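Local structure of acinetobacter secreted protease CpaA (Acinetobacter nosocomialis M2, 6O38) at residues T166-N169 against G170-Y173; T229-D232 against R233-I236; L60-S63 against N64-I67; T112-T115 against M116-V119; I213-D217 against G218-S222. The protein probably cleaves proteins as a zinc metalloprotease, leaves the cell by type II secretion and forms a complex with its chaperone CpaB. All coordinates share one frame; numbering follows the deposited sequence.

All five contacts are partly buried local turns or loop ends in the N-terminal beta-sandwich domains; contact 2 has no exposed touching residue, whereas contact 5 has as many exposed as buried. Contacts 1, 2 and 5 each hold a type II turn, contact 3 has a type I turn, and contact 4 is a loop round a glutamine amide. Contacts 1 and 2 both let the last side chain of the turn accept from the first residue's N-H; contact 2 adds a salt bridge and contact 5 an aromatic pair. Contacts 2 and 5 touch on neighbouring strands through Ile236 and Ile213. Contacts 1 and 4 lie in the same domain. Contact 3 alone borders the CpaB chaperone.

Contact 1. Residues T166-N169 against G170-Y173; sequences TLKN and GSEY
Lys168 and Ser171 face each other across a type II beta turn that carries the chain from strand 166-167 into strand 172-178, two elements belonging to different sheets of a beta-sandwich domain. The turn is closed by the backbone bond from Ser171 N to Lys168 O, 3.0 Å long. A second bond runs the other way: Lys168 N gives its hydrogen to Ser171 OG at 3.0 Å, nearly straight at 158°. The serine can do this because its OG stands beside its own backbone N, opposite the carbonyl carbon (chi1 -63°), which turns the hydroxyl back toward the start of the turn. The CG of Lys168 lies against the same hydroxyl, 3.6 Å from Ser171 OG. At the third position Gly170 takes a positive phi of 106°, where a side chain would collide with the carbonyl oxygen of Asn169, so glycine fits here by its backbone alone.

Further along, Tyr173 reaches across to the strand that enters the turn. Its OH donates to Thr166 O at 2.6 Å. The OH lies in the plane of that carbonyl, and Thr166 O in turn sits at the edge of the tyrosine ring. Beside this bond, Leu167 CD2 packs 3.7 Å from Tyr173 CE2, the two side chains crossing at a slant. Phe165 meets the tyrosine ring edge-to-face, and Ile154 and Ile189 also touch it.

A buried tyrosine thus keeps its hydroxyl satisfied by a main-chain carbonyl, and its apolar ring remains available for packing, while the serine closes the turn twice, with its main-chain N as donor and its side-chain OG as acceptor.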
loop_
_atom_site.group_PDB
_atom_site.type_symbol
_atom_site.label_atom_id
_atom_site.label_comp_id
_atom_site.label_asym_id
_atom_site.label_seq_id
_atom_site.Cartn_x
_atom_site.Cartn_y
_atom_site.Cartn_z
ATOM N N THR A 166 9.540 14.776 -21.345
ATOM C CA THR A 166 9.466 15.277 -22.708
ATOM C C THR A 166 8.050 15.107 -23.243
ATOM O O THR A 166 7.339 14.163 -22.888
ATOM C CB THR A 166 10.460 14.550 -23.617
ATOM O OG1 THR A 166 10.331 13.135 -23.441
ATOM C CG2 THR A 166 11.887 14.968 -23.285
ATOM N N LEU A 167 7.647 16.031 -24.110
ATOM C CA LEU A 167 6.274 16.105 -24.601
ATOM C C LEU A 167 6.278 15.968 -26.117
ATOM O O LEU A 167 6.700 16.887 -26.827
ATOM C CB LEU A 167 5.619 17.419 -24.177
ATOM C CG LEU A 167 5.389 17.612 -22.679
ATOM C CD1 LEU A 167 5.333 19.088 -22.331
ATOM C CD2 LEU A 167 4.111 16.910 -22.251
ATOM N N LYS A 168 5.805 14.829 -26.610
ATOM C CA LYS A 168 5.556 14.616 -28.026
ATOM C C LYS A 168 4.053 14.451 -28.249
ATOM O O LYS A 168 3.251 14.499 -27.309
ATOM C CB LYS A 168 6.335 13.404 -28.544
ATOM C CG LYS A 168 5.766 12.060 -28.121
ATOM C CD LYS A 168 6.512 10.915 -28.794
ATOM C CE LYS A 168 5.981 9.560 -28.352
ATOM N NZ LYS A 168 6.378 9.220 -26.962
ATOM N N ASN A 169 3.671 14.271 -29.514
ATOM C CA ASN A 169 2.273 14.037 -29.858
ATOM C C ASN A 169 1.737 12.802 -29.142
ATOM O O ASN A 169 2.173 11.679 -29.416
ATOM C CB ASN A 169 2.110 13.888 -31.373
ATOM C CG ASN A 169 0.655 13.801 -31.798
ATOM O OD1 ASN A 169 -0.246 14.194 -31.057
ATOM N ND2 ASN A 169 0.420 13.283 -32.999
ATOM N N GLY A 170 0.794 13.004 -28.226
ATOM C CA GLY A 170 0.205 11.929 -27.451
ATOM C C GLY A 170 0.663 11.856 -26.011
ATOM O O GLY A 170 0.097 11.070 -25.240
ATOM N N SER A 171 1.666 12.639 -25.621
ATOM C CA SER A 171 2.135 12.629 -24.244
ATOM C C SER A 171 1.092 13.243 -23.316
ATOM O O SER A 171 0.347 14.151 -23.695
ATOM C CB SER A 171 3.457 13.386 -24.123
ATOM O OG SER A 171 4.474 12.760 -24.885
ATOM N N GLU A 172 1.043 12.735 -22.086
ATOM C CA GLU A 172 0.071 13.203 -21.105
ATOM C C GLU A 172 0.642 13.006 -19.710
ATOM O O GLU A 172 0.875 11.867 -19.293
ATOM C CB GLU A 172 -1.261 12.464 -21.257
ATOM C CG GLU A 172 -2.324 12.873 -20.251
ATOM C CD GLU A 172 -3.695 12.331 -20.608
ATOM O OE1 GLU A 172 -3.831 11.718 -21.687
ATOM O OE2 GLU A 172 -4.638 12.521 -19.810
ATOM N N TYR A 173 0.867 14.108 -18.996
ATOM C CA TYR A 173 1.384 14.081 -17.634
ATOM C C TYR A 173 0.450 14.865 -16.726
ATOM O O TYR A 173 0.033 15.976 -17.070
ATOM C CB TYR A 173 2.797 14.670 -17.558
ATOM C CG TYR A 173 3.791 14.048 -18.512
ATOM C CD1 TYR A 173 3.885 12.670 -18.649
ATOM C CD2 TYR A 173 4.639 14.842 -19.274
ATOM C CE1 TYR A 173 4.794 12.099 -19.520
ATOM C CE2 TYR A 173 5.551 14.281 -20.147
ATOM C CZ TYR A 173 5.624 12.909 -20.267
ATOM O OH TYR A 173 6.531 12.348 -21.136
#

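Contact 2. Residues T229-D232 against R233-I236; sequences TAND and RDRI
Asn231 and Asp234 are the end residues of a type II beta turn, closed by the bond from Asp234 N to Asn231 O at 3.1 Å. Arg233, at the third position, has a positive phi of 73°, a conformation more often left to glycine or asparagine.

The side chain of Asp234 folds back over the turn: its OD2 accepts from Asn231 N at 2.9 Å, the donor standing 46° above the carboxylate plane. Asp234 OD2 and Asn231 ND2 also both bond to Ser164 OG, which ties the turn to a neighbouring loop. At the turn's middle, Asp232 and Arg233 run side by side and form a salt bridge, with Arg233 NH1 donating to Asp232 OD1 at 2.9 Å. The carboxylate oxygen lies at the edge of the guanidinium and in its plane, and it is met on its syn side. Ser273 N is a second donor to the same oxygen, and Arg233 NH2 bonds to Gly546 O.

The turn leads directly into strand 235-240, which runs between strands 210-215 and 266-272. Ala230 packs on Tyr271 of the latter strand and on Trp278 of strand 277-288.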
loop_
_atom_site.group_PDB
_atom_site.type_symbol
_atom_site.label_atom_id
_atom_site.label_comp_id
_atom_site.label_asym_id
_atom_site.label_seq_id
_atom_site.Cartn_x
_atom_site.Cartn_y
_atom_site.Cartn_z
ATOM N N THR A 229 21.847 4.205 -18.504
ATOM C CA THR A 229 21.604 5.452 -17.799
ATOM C C THR A 229 20.247 5.999 -18.215
ATOM O O THR A 229 19.709 5.650 -19.268
ATOM C CB THR A 229 22.703 6.483 -18.081
ATOM O OG1 THR A 229 22.555 7.599 -17.195
ATOM C CG2 THR A 229 22.624 6.970 -19.522
ATOM N N ALA A 230 19.697 6.852 -17.360
ATOM C CA ALA A 230 18.438 7.535 -17.630
ATOM C C ALA A 230 18.390 8.787 -16.764
ATOM O O ALA A 230 19.365 9.131 -16.087
ATOM C CB ALA A 230 17.245 6.607 -17.373
ATOM N N ASN A 231 17.259 9.479 -16.792
ATOM C CA ASN A 231 17.034 10.587 -15.879
ATOM C C ASN A 231 16.491 10.065 -14.553
ATOM O O ASN A 231 15.958 8.956 -14.466
ATOM C CB ASN A 231 16.074 11.607 -16.489
ATOM C CG ASN A 231 16.717 12.420 -17.594
ATOM O OD1 ASN A 231 17.841 12.902 -17.452
ATOM N ND2 ASN A 231 16.009 12.572 -18.706
ATOM N N ASP A 232 16.652 10.879 -13.513
ATOM C CA ASP A 232 16.298 10.458 -12.162
ATOM C C ASP A 232 14.828 10.063 -12.080
ATOM O O ASP A 232 13.943 10.827 -12.476
ATOM C CB ASP A 232 16.606 11.577 -11.167
ATOM C CG ASP A 232 16.815 11.063 -9.756
ATOM O OD1 ASP A 232 16.943 9.831 -9.583
ATOM O OD2 ASP A 232 16.859 11.889 -8.820
ATOM N N ARG A 233 14.582 8.845 -11.593
ATOM C CA ARG A 233 13.253 8.300 -11.318
ATOM C C ARG A 233 12.473 7.941 -12.578
ATOM O O ARG A 233 11.251 7.772 -12.519
ATOM C CB ARG A 233 12.421 9.244 -10.440
ATOM C CG ARG A 233 12.474 8.920 -8.953
ATOM C CD ARG A 233 13.905 8.836 -8.450
ATOM N NE ARG A 233 13.968 8.556 -7.019
ATOM C CZ ARG A 233 15.056 8.723 -6.274
ATOM N NH1 ARG A 233 16.176 9.171 -6.825
ATOM N NH2 ARG A 233 15.024 8.443 -4.979
ATOM N N ASP A 234 13.139 7.826 -13.725
ATOM C CA ASP A 234 12.495 7.215 -14.879
ATOM C C ASP A 234 12.173 5.757 -14.575
ATOM O O ASP A 234 12.903 5.075 -13.851
ATOM C CB ASP A 234 13.387 7.313 -16.118
ATOM C CG ASP A 234 13.467 8.722 -16.669
ATOM O OD1 ASP A 234 12.559 9.529 -16.382
ATOM O OD2 ASP A 234 14.432 9.019 -17.403
ATOM N N ARG A 235 11.065 5.275 -15.132
ATOM C CA ARG A 235 10.576 3.942 -14.814
ATOM C C ARG A 235 10.374 3.123 -16.079
ATOM O O ARG A 235 9.945 3.646 -17.112
ATOM C CB ARG A 235 9.266 4.004 -14.021
ATOM C CG ARG A 235 9.448 4.472 -12.590
ATOM C CD ARG A 235 8.189 4.271 -11.768
ATOM N NE ARG A 235 8.375 4.709 -10.387
ATOM C CZ ARG A 235 7.625 4.304 -9.368
ATOM N NH1 ARG A 235 6.635 3.446 -9.570
ATOM N NH2 ARG A 235 7.867 4.754 -8.145
ATOM N N ILE A 236 10.689 1.834 -15.984
ATOM C CA ILE A 236 10.473 0.874 -17.060
ATOM C C ILE A 236 9.658 -0.280 -16.499
ATOM O O ILE A 236 10.071 -0.920 -15.525
ATOM C CB ILE A 236 11.795 0.359 -17.656
ATOM C CG1 ILE A 236 12.524 1.479 -18.399
ATOM C CG2 ILE A 236 11.541 -0.824 -18.579
ATOM C CD1 ILE A 236 13.839 1.043 -19.001
#

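Contact 3. Residues L60-S63 against N64-I67; sequences LDTS and NTNI
Thr62 O is gripped twice by a single residue: both the backbone N and the hydroxyl of Thr65 donate to it, from the same face of its carbonyl plane. The hydroxyl bond is the shorter, Thr65 OG1 to Thr62 O being 2.8 Å, with the donor tilted 33° from the plane. The amide bond, Thr65 N to Thr62 O at 3.3 Å, comes in much higher above the plane and closes a type I beta turn. Thr65 can use both groups because its OG1 sits between its own backbone N and carbonyl carbon (chi1 70°), so that hydroxyl and N-H face the same oxygen. The methyl Thr65 CG2 rests near Thr62 CA, at 4.1 Å. The hydroxyl oxygen also receives a weak bond from Ile67 N, and one threonine therefore links the turn to the chain that follows.

Thr62 contributes its carbonyl to the turn, while its OG1 lies within hydrogen-bonding distance of Leu69 O and Glu70 O near the start of strand 71-74, sharing its one hydrogen or alternating between them. Ahead of the turn, Asp61 makes an Asx turn, its OD1 accepting from Ser63 N and OG, although the place of this oxygen is less sure. Asn64 ND2 donates to Leu38 O, joining the turn to the chain after strand 35-37.

The turn follows directly on strand 58-61, which lies between strands 35-37 and 71-74. Inward, Thr65 and Ile67 rest on Phe82 of strand 79-85, and Thr65 on Trp91 of strand 90-98; Asp61 and Ser63 touch Gln89 and Asn96 of the CpaB chain.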
loop_
_atom_site.group_PDB
_atom_site.type_symbol
_atom_site.label_atom_id
_atom_site.label_comp_id
_atom_site.label_asym_id
_atom_site.label_seq_id
_atom_site.Cartn_x
_atom_site.Cartn_y
_atom_site.Cartn_z
ATOM N N LEU A 60 -15.823 13.687 -6.315
ATOM C CA LEU A 60 -16.571 13.199 -7.464
ATOM C C LEU A 60 -16.022 11.854 -7.920
ATOM O O LEU A 60 -14.812 11.708 -8.125
ATOM C CB LEU A 60 -16.513 14.204 -8.616
ATOM C CG LEU A 60 -17.125 13.752 -9.944
ATOM C CD1 LEU A 60 -18.610 13.466 -9.785
ATOM C CD2 LEU A 60 -16.888 14.792 -11.028
ATOM N N ASP A 61 -16.915 10.879 -8.075
ATOM C CA ASP A 61 -16.555 9.601 -8.675
ATOM C C ASP A 61 -16.237 9.811 -10.152
ATOM O O ASP A 61 -17.075 10.313 -10.909
ATOM C CB ASP A 61 -17.698 8.603 -8.500
ATOM C CG ASP A 61 -17.397 7.245 -9.110
ATOM O OD1 ASP A 61 -16.229 6.983 -9.464
ATOM O OD2 ASP A 61 -18.339 6.434 -9.234
ATOM N N THR A 62 -15.027 9.429 -10.562
ATOM C CA THR A 62 -14.560 9.637 -11.927
ATOM C C THR A 62 -14.461 8.335 -12.712
ATOM O O THR A 62 -13.780 8.288 -13.742
ATOM C CB THR A 62 -13.206 10.348 -11.918
ATOM O OG1 THR A 62 -12.217 9.483 -11.345
ATOM C CG2 THR A 62 -13.286 11.618 -11.096
ATOM N N SER A 63 -15.133 7.278 -12.249
ATOM C CA SER A 63 -14.975 5.970 -12.875
ATOM C C SER A 63 -15.587 5.920 -14.270
ATOM O O SER A 63 -15.163 5.109 -15.099
ATOM C CB SER A 63 -15.592 4.888 -11.988
ATOM O OG SER A 63 -16.954 5.167 -11.716
ATOM N N ASN A 64 -16.578 6.768 -14.550
ATOM C CA ASN A 64 -17.232 6.800 -15.853
ATOM C C ASN A 64 -16.888 8.066 -16.633
ATOM O O ASN A 64 -17.672 8.523 -17.468
ATOM C CB ASN A 64 -18.745 6.655 -15.697
ATOM C CG ASN A 64 -19.364 7.785 -14.897
ATOM O OD1 ASN A 64 -18.678 8.487 -14.153
ATOM N ND2 ASN A 64 -20.671 7.962 -15.045
ATOM N N THR A 65 -15.719 8.639 -16.369
ATOM C CA THR A 65 -15.207 9.796 -17.088
ATOM C C THR A 65 -13.914 9.413 -17.802
ATOM O O THR A 65 -13.472 8.262 -17.761
ATOM C CB THR A 65 -14.971 10.975 -16.139
ATOM O OG1 THR A 65 -13.863 10.683 -15.278
ATOM C CG2 THR A 65 -16.206 11.232 -15.290
ATOM N N ASN A 66 -13.303 10.395 -18.465
ATOM C CA ASN A 66 -12.017 10.207 -19.122
ATOM C C ASN A 66 -10.864 10.781 -18.307
ATOM O O ASN A 66 -9.768 10.976 -18.844
ATOM C CB ASN A 66 -12.037 10.825 -20.521
ATOM C CG ASN A 66 -12.127 12.338 -20.492
ATOM O OD1 ASN A 66 -12.760 12.917 -19.610
ATOM N ND2 ASN A 66 -11.489 12.987 -21.460
ATOM N N ILE A 67 -11.088 11.054 -17.026
ATOM C CA ILE A 67 -10.060 11.595 -16.145
ATOM C C ILE A 67 -9.321 10.417 -15.505
ATOM O O ILE A 67 -9.960 9.617 -14.804
ATOM C CB ILE A 67 -10.662 12.512 -15.077
ATOM C CG1 ILE A 67 -11.263 13.755 -15.734
ATOM C CG2 ILE A 67 -9.611 12.897 -14.048
ATOM C CD1 ILE A 67 -11.944 14.692 -14.769
#

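Contact 4. Residues T112-T115 against M116-V119; sequences TTAT and MQKV
Thr112 and Gln117 meet in the loop before strand 116-121, which begins with an ST turn at Thr112. Within the loop, Thr112 OG1 accepts from Ala114 N at 3.3 Å, which curls the chain locally, and the Gln117 amide lies against the main chain of this loop.

The glutamine deals with Thr112 through both ends of its amide. Its OE1 accepts from Thr112 N at 3.0 Å; the bond is fairly straight at the hydrogen (161°), but the donor approaches the oxygen from the side, at 99° to the C=O bond. Its NE2 points to Thr112 O at 2.7 Å, a weak bond because the angle at hydrogen is poor. A second weak bond, 3.3 Å from Gln117 NE2, runs to Ala114 O. Thus one amide offers the loop both an acceptor and a donor, the pairing a neighbouring peptide group would give, which explains why glutamine suits the place. Its chain leaves CA with CG opposite the carbonyl carbon (chi1 -55°) and continues extended, long enough to span from the strand to the loop. On the way, Gln117 CG passes 4.0 Å from Ala114 CB, and the small methyl lies beside it.

Thr115 points away from the glutamine, its OG1 bonded to Asp78 OD2 and Asn75 ND2. The next residue, Met116, here selenomethionine, packs against Leu69, Tyr80 and Leu95.

Such a side-chain amide bonded to main-chain groups is a recurrent way of steadying an irregular loop; here the loop enters a strand that pairs in parallel with strands 90-98 and 141-146 of the StcE-like beta-sandwich region.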
loop_
_atom_site.group_PDB
_atom_site.type_symbol
_atom_site.label_atom_id
_atom_site.label_comp_id
_atom_site.label_asym_id
_atom_site.label_seq_id
_atom_site.Cartn_x
_atom_site.Cartn_y
_atom_site.Cartn_z
ATOM N N THR A 112 -4.316 29.711 -13.274
ATOM C CA THR A 112 -5.319 30.359 -12.444
ATOM C C THR A 112 -5.363 29.677 -11.076
ATOM O O THR A 112 -4.523 28.835 -10.748
ATOM C CB THR A 112 -6.681 30.330 -13.135
ATOM O OG1 THR A 112 -7.170 28.983 -13.174
ATOM C CG2 THR A 112 -6.572 30.867 -14.554
ATOM N N THR A 113 -6.352 30.037 -10.263
ATOM C CA THR A 113 -6.553 29.421 -8.959
ATOM C C THR A 113 -7.457 28.196 -9.020
ATOM O O THR A 113 -7.753 27.612 -7.973
ATOM C CB THR A 113 -7.135 30.438 -7.972
ATOM O OG1 THR A 113 -8.442 30.836 -8.407
ATOM C CG2 THR A 113 -6.238 31.664 -7.883
ATOM N N ALA A 114 -7.904 27.804 -10.211
ATOM C CA ALA A 114 -8.744 26.622 -10.349
ATOM C C ALA A 114 -7.987 25.373 -9.917
ATOM O O ALA A 114 -6.793 25.222 -10.191
ATOM C CB ALA A 114 -9.224 26.478 -11.793
ATOM N N THR A 115 -8.695 24.477 -9.224
ATOM C CA THR A 115 -8.072 23.253 -8.730
ATOM C C THR A 115 -7.523 22.409 -9.874
ATOM O O THR A 115 -6.423 21.851 -9.772
ATOM C CB THR A 115 -9.081 22.451 -7.905
ATOM O OG1 THR A 115 -9.405 23.174 -6.710
ATOM C CG2 THR A 115 -8.512 21.090 -7.527
HETATM N N MSE A 116 -8.261 22.316 -10.974
HETATM C CA MSE A 116 -7.815 21.525 -12.115
HETATM C C MSE A 116 -7.717 22.365 -13.384
HETATM O O MSE A 116 -8.657 23.069 -13.753
HETATM C CB MSE A 116 -8.752 20.340 -12.341
HETATM C CG MSE A 116 -8.349 19.452 -13.501
HETATM SE SE MSE A 116 -9.132 17.678 -13.360
HETATM C CE MSE A 116 -8.315 17.150 -11.671
ATOM N N GLN A 117 -6.564 22.285 -14.046
ATOM C CA GLN A 117 -6.311 23.026 -15.271
ATOM C C GLN A 117 -5.582 22.123 -16.255
ATOM O O GLN A 117 -5.009 21.098 -15.879
ATOM C CB GLN A 117 -5.484 24.294 -15.007
ATOM C CG GLN A 117 -6.083 25.228 -13.969
ATOM C CD GLN A 117 -5.238 26.465 -13.744
ATOM O OE1 GLN A 117 -4.826 27.131 -14.693
ATOM N NE2 GLN A 117 -4.968 26.772 -12.481
ATOM N N LYS A 118 -5.616 22.510 -17.527
ATOM C CA LYS A 118 -4.963 21.763 -18.593
ATOM C C LYS A 118 -3.984 22.667 -19.325
ATOM O O LYS A 118 -4.352 23.760 -19.767
ATOM C CB LYS A 118 -5.988 21.195 -19.578
ATOM C CG LYS A 118 -5.369 20.487 -20.773
ATOM C CD LYS A 118 -6.383 19.607 -21.485
ATOM C CE LYS A 118 -6.575 20.043 -22.930
ATOM N NZ LYS A 118 -6.828 18.886 -23.832
ATOM N N VAL A 119 -2.741 22.210 -19.452
ATOM C CA VAL A 119 -1.738 22.875 -20.277
ATOM C C VAL A 119 -1.595 22.068 -21.559
ATOM O O VAL A 119 -1.158 20.911 -21.532
ATOM C CB VAL A 119 -0.393 23.001 -19.542
ATOM C CG1 VAL A 119 0.663 23.581 -20.469
ATOM C CG2 VAL A 119 -0.551 23.871 -18.305
#

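Contact 5. Residues I213-D217 against G218-S222; sequences IAFGD and GNWVS
Gly216 and Asn219 are joined by two backbone bonds, from Gly216 N to Asn219 O at 2.6 Å and from Asn219 N to Gly216 O at 3.0 Å, making a single antiparallel bridge. Across it, Asn219 ND2 reaches Ala214 O at 2.9 Å, a weak bond, well off straight at the hydrogen. The asparagine gets there because its CG lies opposite its own backbone N (chi1 165°), directing the amide along the preceding strand.

Next to the bridge, Phe215 turns its edge toward the face of Trp220 in an offset edge-to-face pair, the ring planes 88° apart and the centroid of the Phe215 ring 5.9 Å from that of the Trp220 five-membered ring. Phe215 CE2 touches Val221 CG2 at 3.7 Å, the two side chains crossing at about a right angle, while Val221 O lies at the same ring edge.

The chain reverses here as a type II beta turn at the end of strand 210-215, with Asp217 and Gly218 in the middle positions. Gly218 has a positive phi of 79°, where a side chain would press on Asp217 O, so glycine belongs there.

Farther out, Asn219 OD1 accepts from Gln197 N of helix 196-199, which fixes the amide's orientation. Asp217 OD1 accepts from Thr243 N, and Trp220 NE1 makes a weak bond to Trp244 O. Val196 on that helix packs on Phe215, Asn219 and Val221, and Ile238 of strand 235-240 touches Phe215.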
loop_
_atom_site.group_PDB
_atom_site.type_symbol
_atom_site.label_atom_id
_atom_site.label_comp_id
_atom_site.label_asym_id
_atom_site.label_seq_id
_atom_site.Cartn_x
_atom_site.Cartn_y
_atom_site.Cartn_z
ATOM N N ILE A 213 7.189 -2.044 -21.749
ATOM C CA ILE A 213 7.696 -2.971 -22.756
ATOM C C ILE A 213 6.905 -4.267 -22.655
ATOM O O ILE A 213 6.910 -4.927 -21.607
ATOM C CB ILE A 213 9.199 -3.224 -22.577
ATOM C CG1 ILE A 213 9.969 -1.907 -22.695
ATOM C CG2 ILE A 213 9.697 -4.236 -23.598
ATOM C CD1 ILE A 213 11.368 -1.965 -22.134
ATOM N N ALA A 214 6.231 -4.635 -23.740
ATOM C CA ALA A 214 5.344 -5.789 -23.762
ATOM C C ALA A 214 5.998 -6.974 -24.462
ATOM O O ALA A 214 6.608 -6.825 -25.525
ATOM C CB ALA A 214 4.025 -5.445 -24.455
ATOM N N PHE A 215 5.865 -8.150 -23.854
ATOM C CA PHE A 215 6.234 -9.419 -24.464
ATOM C C PHE A 215 4.970 -10.211 -24.774
ATOM O O PHE A 215 4.017 -10.205 -23.987
ATOM C CB PHE A 215 7.144 -10.240 -23.543
ATOM C CG PHE A 215 8.573 -9.770 -23.506
ATOM C CD1 PHE A 215 8.898 -8.519 -23.006
ATOM C CD2 PHE A 215 9.595 -10.593 -23.952
ATOM C CE1 PHE A 215 10.215 -8.093 -22.965
ATOM C CE2 PHE A 215 10.911 -10.173 -23.914
ATOM C CZ PHE A 215 11.222 -8.922 -23.418
ATOM N N GLY A 216 4.961 -10.892 -25.916
ATOM C CA GLY A 216 3.824 -11.716 -26.277
ATOM C C GLY A 216 4.206 -12.752 -27.310
ATOM O O GLY A 216 5.357 -12.840 -27.742
ATOM N N ASP A 217 3.221 -13.557 -27.698
ATOM C CA ASP A 217 3.431 -14.503 -28.785
ATOM C C ASP A 217 3.486 -13.749 -30.107
ATOM O O ASP A 217 2.598 -12.950 -30.417
ATOM C CB ASP A 217 2.323 -15.554 -28.804
ATOM C CG ASP A 217 2.429 -16.531 -27.647
ATOM O OD1 ASP A 217 3.533 -16.660 -27.074
ATOM O OD2 ASP A 217 1.412 -17.175 -27.316
ATOM N N GLY A 218 4.536 -13.999 -30.884
ATOM C CA GLY A 218 4.818 -13.197 -32.054
ATOM C C GLY A 218 5.491 -11.876 -31.760
ATOM O O GLY A 218 5.767 -11.116 -32.699
ATOM N N ASN A 219 5.762 -11.578 -30.488
ATOM C CA ASN A 219 6.443 -10.347 -30.076
ATOM C C ASN A 219 7.277 -10.711 -28.845
ATOM O O ASN A 219 6.811 -10.601 -27.709
ATOM C CB ASN A 219 5.435 -9.244 -29.784
ATOM C CG ASN A 219 6.037 -8.077 -29.024
ATOM O OD1 ASN A 219 7.153 -7.644 -29.304
ATOM N ND2 ASN A 219 5.295 -7.566 -28.048
ATOM N N TRP A 220 8.522 -11.117 -29.086
ATOM C CA TRP A 220 9.264 -11.827 -28.053
ATOM C C TRP A 220 10.737 -11.895 -28.425
ATOM O O TRP A 220 11.078 -12.084 -29.595
ATOM C CB TRP A 220 8.699 -13.243 -27.867
ATOM C CG TRP A 220 9.374 -14.055 -26.802
ATOM C CD1 TRP A 220 9.002 -14.163 -25.494
ATOM C CD2 TRP A 220 10.530 -14.888 -26.960
ATOM N NE1 TRP A 220 9.859 -15.005 -24.826
ATOM C CE2 TRP A 220 10.806 -15.463 -25.704
ATOM C CE3 TRP A 220 11.362 -15.199 -28.041
ATOM C CZ2 TRP A 220 11.876 -16.330 -25.499
ATOM C CZ3 TRP A 220 12.424 -16.060 -27.835
ATOM C CH2 TRP A 220 12.671 -16.617 -26.574
ATOM N N VAL A 221 11.597 -11.741 -27.419
ATOM C CA VAL A 221 13.023 -12.007 -27.532
ATOM C C VAL A 221 13.435 -12.840 -26.325
ATOM O O VAL A 221 12.699 -12.960 -25.344
ATOM C CB VAL A 221 13.866 -10.717 -27.620
ATOM C CG1 VAL A 221 13.539 -9.949 -28.895
ATOM C CG2 VAL A 221 13.646 -9.854 -26.392
ATOM N N SER A 222 14.635 -13.418 -26.401
ATOM C CA SER A 222 15.066 -14.346 -25.363
ATOM C C SER A 222 15.635 -13.636 -24.144
ATOM O O SER A 222 15.579 -14.178 -23.034
ATOM C CB SER A 222 16.105 -15.316 -25.922
ATOM O OG SER A 222 17.404 -14.760 -25.834
#